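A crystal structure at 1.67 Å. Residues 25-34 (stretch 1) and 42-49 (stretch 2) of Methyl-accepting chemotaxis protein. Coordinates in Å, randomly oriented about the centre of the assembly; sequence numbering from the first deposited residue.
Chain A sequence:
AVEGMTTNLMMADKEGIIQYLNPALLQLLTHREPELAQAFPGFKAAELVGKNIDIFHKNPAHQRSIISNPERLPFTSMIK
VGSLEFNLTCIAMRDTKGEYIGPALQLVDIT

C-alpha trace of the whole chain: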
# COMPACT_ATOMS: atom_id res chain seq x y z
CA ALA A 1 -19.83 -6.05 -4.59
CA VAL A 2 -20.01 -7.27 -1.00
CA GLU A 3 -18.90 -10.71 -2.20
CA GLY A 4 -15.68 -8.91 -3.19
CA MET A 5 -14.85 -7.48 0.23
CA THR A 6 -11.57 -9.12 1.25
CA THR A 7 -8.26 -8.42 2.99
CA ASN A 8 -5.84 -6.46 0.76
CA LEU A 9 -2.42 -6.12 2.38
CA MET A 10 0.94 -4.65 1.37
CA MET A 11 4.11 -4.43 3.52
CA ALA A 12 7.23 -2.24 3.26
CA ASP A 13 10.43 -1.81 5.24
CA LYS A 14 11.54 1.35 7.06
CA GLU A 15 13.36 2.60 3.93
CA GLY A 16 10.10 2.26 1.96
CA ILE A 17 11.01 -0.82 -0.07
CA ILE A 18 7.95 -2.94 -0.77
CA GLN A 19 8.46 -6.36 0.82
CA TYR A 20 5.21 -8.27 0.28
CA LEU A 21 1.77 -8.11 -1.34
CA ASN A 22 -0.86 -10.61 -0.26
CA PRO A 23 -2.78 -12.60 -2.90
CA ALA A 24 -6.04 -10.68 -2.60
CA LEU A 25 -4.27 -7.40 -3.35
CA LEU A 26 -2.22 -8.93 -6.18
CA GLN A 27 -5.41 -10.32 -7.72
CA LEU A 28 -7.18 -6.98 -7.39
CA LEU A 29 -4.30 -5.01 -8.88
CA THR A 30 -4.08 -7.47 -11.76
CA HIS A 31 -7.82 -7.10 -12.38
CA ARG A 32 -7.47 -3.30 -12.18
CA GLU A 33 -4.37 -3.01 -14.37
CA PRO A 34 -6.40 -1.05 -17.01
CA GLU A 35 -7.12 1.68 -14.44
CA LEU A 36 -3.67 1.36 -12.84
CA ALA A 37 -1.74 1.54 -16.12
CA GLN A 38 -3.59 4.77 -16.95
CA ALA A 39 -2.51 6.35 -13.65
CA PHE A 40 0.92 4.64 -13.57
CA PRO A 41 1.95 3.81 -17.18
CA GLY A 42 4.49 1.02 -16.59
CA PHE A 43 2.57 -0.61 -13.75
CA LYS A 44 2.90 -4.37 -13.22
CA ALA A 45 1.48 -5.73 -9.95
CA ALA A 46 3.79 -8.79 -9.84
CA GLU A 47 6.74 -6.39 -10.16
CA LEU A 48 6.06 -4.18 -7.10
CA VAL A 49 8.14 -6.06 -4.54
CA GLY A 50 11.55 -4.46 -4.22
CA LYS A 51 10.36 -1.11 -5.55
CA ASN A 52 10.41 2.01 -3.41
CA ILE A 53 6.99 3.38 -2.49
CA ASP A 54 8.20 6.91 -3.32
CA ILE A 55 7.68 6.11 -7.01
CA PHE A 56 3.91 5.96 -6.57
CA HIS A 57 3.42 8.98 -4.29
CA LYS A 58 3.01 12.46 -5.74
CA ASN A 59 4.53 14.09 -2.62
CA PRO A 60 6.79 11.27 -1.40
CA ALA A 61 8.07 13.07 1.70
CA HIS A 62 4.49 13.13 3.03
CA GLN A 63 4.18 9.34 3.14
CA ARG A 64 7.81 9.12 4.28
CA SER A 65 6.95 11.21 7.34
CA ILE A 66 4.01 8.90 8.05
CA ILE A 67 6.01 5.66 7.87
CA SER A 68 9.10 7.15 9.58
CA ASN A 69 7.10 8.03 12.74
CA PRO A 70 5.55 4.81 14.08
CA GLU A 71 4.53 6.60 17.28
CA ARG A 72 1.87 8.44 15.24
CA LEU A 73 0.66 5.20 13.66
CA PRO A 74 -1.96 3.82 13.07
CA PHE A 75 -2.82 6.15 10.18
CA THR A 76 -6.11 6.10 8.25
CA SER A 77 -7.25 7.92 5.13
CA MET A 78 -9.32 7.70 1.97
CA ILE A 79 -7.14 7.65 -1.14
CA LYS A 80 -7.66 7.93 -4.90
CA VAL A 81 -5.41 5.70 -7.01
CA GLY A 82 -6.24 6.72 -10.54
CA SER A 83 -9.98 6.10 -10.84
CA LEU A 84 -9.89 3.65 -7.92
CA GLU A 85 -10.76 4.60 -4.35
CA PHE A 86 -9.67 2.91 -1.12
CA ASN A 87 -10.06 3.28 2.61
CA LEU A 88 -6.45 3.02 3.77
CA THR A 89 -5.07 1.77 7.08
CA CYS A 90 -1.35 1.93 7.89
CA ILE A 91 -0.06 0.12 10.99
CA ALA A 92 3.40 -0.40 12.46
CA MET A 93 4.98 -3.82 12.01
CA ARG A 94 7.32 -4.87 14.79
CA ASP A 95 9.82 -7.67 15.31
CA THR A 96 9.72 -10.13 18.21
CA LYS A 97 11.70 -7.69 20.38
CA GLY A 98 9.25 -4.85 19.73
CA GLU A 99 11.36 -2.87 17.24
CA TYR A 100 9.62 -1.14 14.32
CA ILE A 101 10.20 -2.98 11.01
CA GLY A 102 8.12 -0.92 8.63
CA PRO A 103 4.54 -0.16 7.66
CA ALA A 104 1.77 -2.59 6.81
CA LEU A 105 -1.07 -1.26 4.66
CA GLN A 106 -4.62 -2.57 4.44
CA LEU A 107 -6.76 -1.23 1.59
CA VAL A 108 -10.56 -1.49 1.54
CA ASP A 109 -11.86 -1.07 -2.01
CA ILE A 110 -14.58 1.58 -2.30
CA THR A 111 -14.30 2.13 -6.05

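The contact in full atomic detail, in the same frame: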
# COMPACT_ATOMS: atom_id res chain seq x y z
N LEU A 25 -4.67 -8.66 -2.75
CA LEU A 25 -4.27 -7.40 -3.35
C LEU A 25 -3.64 -7.61 -4.72
O LEU A 25 -3.88 -6.84 -5.65
CB LEU A 25 -3.31 -6.64 -2.43
CG LEU A 25 -2.88 -5.28 -2.97
CD1 LEU A 25 -4.11 -4.41 -3.25
CD2 LEU A 25 -1.97 -4.62 -1.95
N LEU A 26 -2.81 -8.65 -4.87
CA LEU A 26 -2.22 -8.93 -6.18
C LEU A 26 -3.30 -9.23 -7.21
O LEU A 26 -3.23 -8.76 -8.35
CB LEU A 26 -1.26 -10.12 -6.06
CG LEU A 26 0.10 -9.77 -5.45
CD1 LEU A 26 0.89 -11.02 -5.09
CD2 LEU A 26 0.89 -8.85 -6.38
N GLN A 27 -4.31 -10.01 -6.81
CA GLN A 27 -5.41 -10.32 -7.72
C GLN A 27 -6.17 -9.06 -8.11
O GLN A 27 -6.49 -8.84 -9.28
CB GLN A 27 -6.35 -11.33 -7.05
CG GLN A 27 -7.46 -11.80 -7.96
CD GLN A 27 -8.36 -12.83 -7.29
OE1 GLN A 27 -7.89 -13.79 -6.69
NE2 GLN A 27 -9.67 -12.61 -7.37
N LEU A 28 -6.46 -8.22 -7.12
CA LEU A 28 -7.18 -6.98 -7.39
C LEU A 28 -6.38 -6.08 -8.33
O LEU A 28 -6.93 -5.52 -9.29
CB LEU A 28 -7.47 -6.26 -6.08
CG LEU A 28 -8.09 -4.87 -6.25
CD1 LEU A 28 -9.43 -4.96 -6.95
CD2 LEU A 28 -8.24 -4.19 -4.89
N LEU A 29 -5.09 -5.92 -8.05
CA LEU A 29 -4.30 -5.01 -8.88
C LEU A 29 -4.12 -5.56 -10.28
O LEU A 29 -3.98 -4.79 -11.24
CB LEU A 29 -2.93 -4.76 -8.24
CG LEU A 29 -2.93 -4.09 -6.86
CD1 LEU A 29 -1.50 -3.85 -6.38
CD2 LEU A 29 -3.74 -2.81 -6.85
N THR A 30 -4.12 -6.88 -10.43
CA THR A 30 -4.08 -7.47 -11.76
C THR A 30 -5.39 -7.22 -12.49
O THR A 30 -5.39 -6.82 -13.66
CB THR A 30 -3.78 -8.97 -11.65
OG1 THR A 30 -2.55 -9.14 -10.94
CG2 THR A 30 -3.63 -9.58 -13.04
N HIS A 31 -6.52 -7.42 -11.81
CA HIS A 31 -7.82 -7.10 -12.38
C HIS A 31 -7.89 -5.63 -12.80
O HIS A 31 -8.40 -5.31 -13.88
CB HIS A 31 -8.91 -7.41 -11.36
CG HIS A 31 -10.30 -7.18 -11.87
ND1 HIS A 31 -11.39 -7.14 -11.03
CD2 HIS A 31 -10.79 -7.02 -13.12
CE1 HIS A 31 -12.49 -6.93 -11.74
NE2 HIS A 31 -12.15 -6.86 -13.02
N ARG A 32 -7.37 -4.73 -11.97
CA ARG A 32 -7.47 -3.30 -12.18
C ARG A 32 -6.30 -2.72 -12.96
O ARG A 32 -6.13 -1.50 -12.97
CB ARG A 32 -7.58 -2.56 -10.84
CG ARG A 32 -8.84 -2.85 -10.07
CD ARG A 32 -10.06 -2.64 -10.94
NE ARG A 32 -11.28 -2.76 -10.16
CZ ARG A 32 -12.43 -3.20 -10.66
NH1 ARG A 32 -12.50 -3.56 -11.94
NH2 ARG A 32 -13.50 -3.30 -9.88
N GLU A 33 -5.49 -3.55 -13.60
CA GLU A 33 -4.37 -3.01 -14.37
C GLU A 33 -4.79 -2.03 -15.46
O GLU A 33 -4.01 -1.10 -15.73
CB GLU A 33 -3.51 -4.16 -14.92
CG GLU A 33 -2.24 -4.41 -14.08
CD GLU A 33 -1.56 -5.76 -14.35
OE1 GLU A 33 -1.96 -6.45 -15.31
OE2 GLU A 33 -0.61 -6.12 -13.60
N PRO A 34 -5.96 -2.14 -16.12
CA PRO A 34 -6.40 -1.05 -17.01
C PRO A 34 -6.42 0.32 -16.33
O PRO A 34 -5.86 1.29 -16.86
CB PRO A 34 -7.81 -1.49 -17.43
CG PRO A 34 -7.78 -2.97 -17.35
CD PRO A 34 -6.82 -3.34 -16.26
N GLY A 42 3.78 2.29 -16.50
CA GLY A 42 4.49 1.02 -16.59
C GLY A 42 4.10 -0.02 -15.55
O GLY A 42 4.84 -0.97 -15.31
N PHE A 43 2.93 0.17 -14.93
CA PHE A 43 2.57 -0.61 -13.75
C PHE A 43 2.43 -2.10 -14.05
O PHE A 43 1.77 -2.49 -15.02
CB PHE A 43 1.26 -0.07 -13.17
CG PHE A 43 0.83 -0.74 -11.91
CD1 PHE A 43 1.29 -0.30 -10.68
CD2 PHE A 43 -0.06 -1.81 -11.94
CE1 PHE A 43 0.88 -0.92 -9.51
CE2 PHE A 43 -0.47 -2.43 -10.78
CZ PHE A 43 0.00 -1.98 -9.56
N LYS A 44 3.09 -2.92 -13.23
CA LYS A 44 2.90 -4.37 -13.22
C LYS A 44 2.84 -4.83 -11.77
O LYS A 44 3.83 -4.69 -11.03
CB LYS A 44 4.01 -5.11 -13.97
CG LYS A 44 4.20 -4.69 -15.42
CD LYS A 44 5.36 -5.43 -16.07
CE LYS A 44 5.17 -5.57 -17.58
NZ LYS A 44 3.89 -4.97 -18.05
N ALA A 45 1.70 -5.38 -11.36
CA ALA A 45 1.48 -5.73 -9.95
C ALA A 45 2.49 -6.74 -9.43
O ALA A 45 2.94 -6.65 -8.28
CB ALA A 45 0.05 -6.26 -9.76
N ALA A 46 2.87 -7.72 -10.26
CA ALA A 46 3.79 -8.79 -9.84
C ALA A 46 5.22 -8.31 -9.71
O ALA A 46 6.08 -9.06 -9.24
CB ALA A 46 3.72 -9.95 -10.84
N GLU A 47 5.44 -7.04 -10.07
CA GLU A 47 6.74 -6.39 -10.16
C GLU A 47 6.95 -5.34 -9.08
O GLU A 47 7.96 -4.63 -9.09
CB GLU A 47 6.80 -5.70 -11.54
CG GLU A 47 6.70 -6.59 -12.80
CD GLU A 47 7.96 -6.55 -13.67
OE1 GLU A 47 8.62 -5.47 -13.70
OE2 GLU A 47 8.29 -7.56 -14.35
N LEU A 48 6.03 -5.25 -8.10
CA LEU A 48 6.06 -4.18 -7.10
C LEU A 48 7.05 -4.45 -5.98
O LEU A 48 7.65 -3.51 -5.44
CB LEU A 48 4.66 -3.99 -6.51
CG LEU A 48 3.59 -3.42 -7.42
CD1 LEU A 48 2.25 -3.38 -6.68
CD2 LEU A 48 3.97 -2.02 -7.89
N VAL A 49 7.23 -5.72 -5.62
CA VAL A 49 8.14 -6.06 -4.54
C VAL A 49 9.55 -5.62 -4.92
O VAL A 49 9.99 -5.80 -6.06
CB VAL A 49 8.06 -7.57 -4.24
CG1 VAL A 49 9.20 -7.99 -3.32
CG2 VAL A 49 6.71 -7.91 -3.60
O HOH W 1 1.45 -8.39 -12.91

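The centre of this contact is a leucine set against an alanine. L29 and A45 point their CA-to-CB bonds toward the opposing stretch; the CA atoms of L29 and A45 lie 5.9 Å apart, and A45 offers a lone methyl, its CB 3.7 Å from L29 CB. L29, with chi1 m and chi2 t, extends beyond that point and places CD1 3.8 Å from L48 CD1 and 4.0 Å from F43 CZ. One leucine thus joins three apolar residues of an irregular segment whose 3-10 turn spans 45-47. The F43 ring takes L29 CD1 at its edge, and E33 CG also lies near the ring plane, 4.0 Å from F43 CD2.

One helical turn before L29, L26 starts sideways but its end comes nearer, CD2 reaching 3.6 Å from A45 O and 4.3 Å from A45 CB. T30 spends its hydroxyl within the helix, where OG1 donates to L26 O at 2.7 Å.

The polar edge belongs to E33, in the next helix. Its CG methylene sits beside the edge of the F43 ring while its carboxylate serves the start of the 3-10 turn: A45 N donates to E33 OE2 in a weak, nearly straight hydrogen bond of 3.3 Å. Water 1 extends the pattern, donating to E33 OE2 and accepting from A46 N, both at 3.1 Å.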